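Local atomic coordinates of particle-associated glycoside hydrolase (Acinetobacter phage Fri1, PDB entry 6C72), a protein that probably degrades the capsular polysaccharide of Acinetobacter baumannii as a trimeric phage tailspike depolymerase during virus entry. Residues E293-Y298 and A326-E331. Residues are numbered along the deposited sequence; the frame is centred on the assembly and turned at random.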
ATOM      1  N   GLU A 293      37.053  -8.658  -2.381  1.00 44.94           N
ATOM      2  CA  GLU A 293      38.330  -8.543  -1.692  1.00 45.29           C
ATOM      3  C   GLU A 293      38.219  -7.712  -0.420  1.00 45.33           C
ATOM      4  O   GLU A 293      39.017  -7.902   0.503  1.00 45.92           O
ATOM      5  CB  GLU A 293      39.378  -7.937  -2.632  1.00 44.70           C
ATOM      6  CG  GLU A 293      39.124  -6.475  -3.012  1.00 43.80           C
ATOM      7  CD  GLU A 293      38.052  -6.266  -4.102  1.00 43.28           C
ATOM      8  OE1 GLU A 293      37.397  -7.236  -4.550  1.00 43.60           O
ATOM      9  OE2 GLU A 293      37.880  -5.098  -4.525  1.00 42.61           O
ATOM     10  N   LEU A 294      37.228  -6.823  -0.337  1.00 28.37           N
ATOM     11  CA  LEU A 294      36.974  -6.039   0.871  1.00 28.35           C
ATOM     12  C   LEU A 294      35.952  -6.806   1.695  1.00 27.76           C
ATOM     13  O   LEU A 294      34.740  -6.581   1.602  1.00 27.00           O
ATOM     14  CB  LEU A 294      36.478  -4.651   0.504  1.00 28.10           C
ATOM     15  CG  LEU A 294      37.431  -3.799  -0.337  1.00 28.81           C
ATOM     16  CD1 LEU A 294      36.677  -2.543  -0.787  1.00 28.51           C
ATOM     17  CD2 LEU A 294      38.679  -3.428   0.475  1.00 29.79           C
ATOM     18  N   THR A 295      36.459  -7.702   2.538  1.00 31.73           N
ATOM     19  CA  THR A 295      35.600  -8.636   3.259  1.00 32.55           C
ATOM     20  C   THR A 295      34.620  -7.893   4.166  1.00 32.23           C
ATOM     21  O   THR A 295      34.936  -6.845   4.736  1.00 31.95           O
ATOM     22  CB  THR A 295      36.465  -9.606   4.057  1.00 33.80           C
ATOM     23  OG1 THR A 295      37.308  -8.867   4.955  1.00 33.89           O
ATOM     24  CG2 THR A 295      37.341 -10.406   3.097  1.00 33.94           C
ATOM     25  N   TRP A 296      33.421  -8.457   4.309  1.00 30.09           N
ATOM     26  CA  TRP A 296      32.332  -7.786   5.009  1.00 29.56           C
ATOM     27  C   TRP A 296      31.494  -8.816   5.778  1.00 30.33           C
ATOM     28  O   TRP A 296      31.763 -10.022   5.749  1.00 31.29           O
ATOM     29  CB  TRP A 296      31.481  -6.969   4.027  1.00 28.14           C
ATOM     30  CG  TRP A 296      31.147  -7.706   2.760  1.00 27.79           C
ATOM     31  CD1 TRP A 296      31.892  -7.772   1.615  1.00 27.73           C
ATOM     32  CD2 TRP A 296      30.004  -8.550   2.545  1.00 27.57           C
ATOM     33  NE1 TRP A 296      31.257  -8.566   0.682  1.00 27.56           N
ATOM     34  CE2 TRP A 296      30.100  -9.059   1.229  1.00 27.43           C
ATOM     35  CE3 TRP A 296      28.899  -8.898   3.326  1.00 27.52           C
ATOM     36  CZ2 TRP A 296      29.133  -9.904   0.680  1.00 27.26           C
ATOM     37  CZ3 TRP A 296      27.939  -9.733   2.779  1.00 27.22           C
ATOM     38  CH2 TRP A 296      28.065 -10.236   1.471  1.00 27.13           C
ATOM     39  N   VAL A 297      30.467  -8.335   6.478  1.00 25.88           N
ATOM     40  CA  VAL A 297      29.723  -9.183   7.412  1.00 25.98           C
ATOM     41  C   VAL A 297      28.368  -9.581   6.832  1.00 25.28           C
ATOM     42  O   VAL A 297      28.106 -10.769   6.602  1.00 25.35           O
ATOM     43  CB  VAL A 297      29.552  -8.481   8.774  1.00 26.28           C
ATOM     44  CG1 VAL A 297      28.909  -9.431   9.794  1.00 26.62           C
ATOM     45  CG2 VAL A 297      30.906  -7.938   9.267  1.00 27.04           C
ATOM     46  N   TYR A 298      27.495  -8.603   6.601  1.00 27.42           N
ATOM     47  CA  TYR A 298      26.196  -8.855   5.994  1.00 26.18           C
ATOM     48  C   TYR A 298      25.952  -7.856   4.871  1.00 24.72           C
ATOM     49  O   TYR A 298      26.719  -6.912   4.661  1.00 24.60           O
ATOM     50  CB  TYR A 298      25.050  -8.751   7.005  1.00 25.98           C
ATOM     51  CG  TYR A 298      25.217  -9.542   8.283  1.00 27.71           C
ATOM     52  CD1 TYR A 298      25.414 -10.914   8.251  1.00 28.78           C
ATOM     53  CD2 TYR A 298      25.112  -8.916   9.532  1.00 28.44           C
ATOM     54  CE1 TYR A 298      25.549 -11.645   9.414  1.00 30.27           C
ATOM     55  CE2 TYR A 298      25.228  -9.645  10.714  1.00 29.96           C
ATOM     56  CZ  TYR A 298      25.447 -11.009  10.639  1.00 30.52           C
ATOM     57  OH  TYR A 298      25.565 -11.753  11.782  1.00 31.10           O
ATOM     58  N   ALA A 326      30.016 -13.522  -3.539  1.00 29.75           N
ATOM     59  CA  ALA A 326      30.626 -14.270  -2.451  1.00 30.54           C
ATOM     60  C   ALA A 326      31.877 -13.548  -1.959  1.00 30.63           C
ATOM     61  O   ALA A 326      32.629 -12.960  -2.747  1.00 30.29           O
ATOM     62  CB  ALA A 326      30.964 -15.692  -2.910  1.00 31.37           C
ATOM     63  N   SER A 327      32.067 -13.542  -0.643  1.00 30.04           N
ATOM     64  CA  SER A 327      33.235 -12.922  -0.036  1.00 30.34           C
ATOM     65  C   SER A 327      33.661 -13.714   1.194  1.00 31.56           C
ATOM     66  O   SER A 327      32.816 -14.266   1.903  1.00 31.98           O
ATOM     67  CB  SER A 327      32.954 -11.468   0.336  1.00 29.50           C
ATOM     68  OG  SER A 327      34.136 -10.840   0.789  1.00 29.73           O
ATOM     69  N   ALA A 328      34.975 -13.778   1.433  1.00 29.57           N
ATOM     70  CA  ALA A 328      35.514 -14.577   2.532  1.00 30.77           C
ATOM     71  C   ALA A 328      34.958 -14.120   3.883  1.00 31.12           C
ATOM     72  O   ALA A 328      35.173 -12.976   4.304  1.00 30.70           O
ATOM     73  CB  ALA A 328      37.039 -14.501   2.524  1.00 30.96           C
ATOM     74  N   GLY A 329      34.255 -15.029   4.570  1.00 34.41           N
ATOM     75  CA  GLY A 329      33.649 -14.751   5.854  1.00 34.79           C
ATOM     76  C   GLY A 329      32.320 -14.034   5.803  1.00 33.99           C
ATOM     77  O   GLY A 329      31.670 -13.895   6.848  1.00 34.37           O
ATOM     78  N   ALA A 330      31.885 -13.584   4.627  1.00 31.19           N
ATOM     79  CA  ALA A 330      30.658 -12.812   4.497  1.00 30.04           C
ATOM     80  C   ALA A 330      29.430 -13.706   4.420  1.00 30.20           C
ATOM     81  O   ALA A 330      29.473 -14.801   3.855  1.00 30.75           O
ATOM     82  CB  ALA A 330      30.722 -11.931   3.251  1.00 28.55           C
ATOM     83  N   GLU A 331      28.337 -13.227   5.008  1.00 34.70           N
ATOM     84  CA  GLU A 331      27.022 -13.844   4.875  1.00 34.17           C
ATOM     85  C   GLU A 331      26.137 -12.907   4.067  1.00 32.03           C
ATOM     86  O   GLU A 331      25.821 -11.801   4.542  1.00 31.18           O
ATOM     87  CB  GLU A 331      26.392 -14.126   6.239  1.00 34.91           C
ATOM     88  CG  GLU A 331      25.073 -14.857   6.137  1.00 33.88           C
ATOM     89  CD  GLU A 331      24.420 -15.101   7.500  1.00 33.87           C
ATOM     90  OE1 GLU A 331      23.667 -14.217   7.974  1.00 32.72           O
ATOM     91  OE2 GLU A 331      24.673 -16.177   8.091  1.00 34.91           O
TER
HETATM   92  O   HOH W   1      34.092 -10.990   6.581  1.00 51.17           O
HETATM   93  O   HOH W   2      29.488 -12.725   8.135  1.00 28.99           O
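Val297 and Glu331 join the two backbones directly: Glu331 N donates to Val297 O at 2.9 Å, close to straight. Just beyond, Tyr298 CA lies 3.3 Å from Glu331 O, an almost linear CA-H...O contact. Further back, 326-331 folds into a type II beta turn from Ser327 to Ala330, closed by Ala330 N to Ser327 O, with Gly329 at the third position of the turn, where the positive phi favours glycine. Two waters stitch this turn to 293-298, one donating to Trp296 O and Ala328 O, the other to Val297 O and Gly329 O.

Trp296 carries the side-chain contact. Ala330 CB sits squarely over the six-membered ring, 3.3 Å from its centroid and only 3° off the normal, a tight CH-pi contact. Glu331 O approaches Trp296 CZ3 at the ring edge, and Ser327 CB lies 3.4 Å from Trp296 NE1. Ser327 OG, anti to its own backbone N (chi1 -174°), lies near Thr295 CA and hydrogen-bonds to Pro292 O, just before 293-298, while Thr295 CG2 meets Ala328 O and CB. At the other end the extended Glu331 side chain brings OE1 3.5 Å from Tyr298 CE1, the carboxylate and ring planes 33° apart. That carboxylate is held by a salt bridge from OE1 to Arg362 and by hydrogen bonds to Thr333 and Thr387.

Both segments are loops on successive coils of the right-handed parallel beta-helix expected of such tailspikes: 293-298 leads from strand 286-289 into 300-302, and 326-331 from 321-324 into 333-336. Between those two parallel strand pairs the loops stay in contact at the surface of the coil stack, with Tyr298 also packing on Thr333 and Leu335 of strand 333-336.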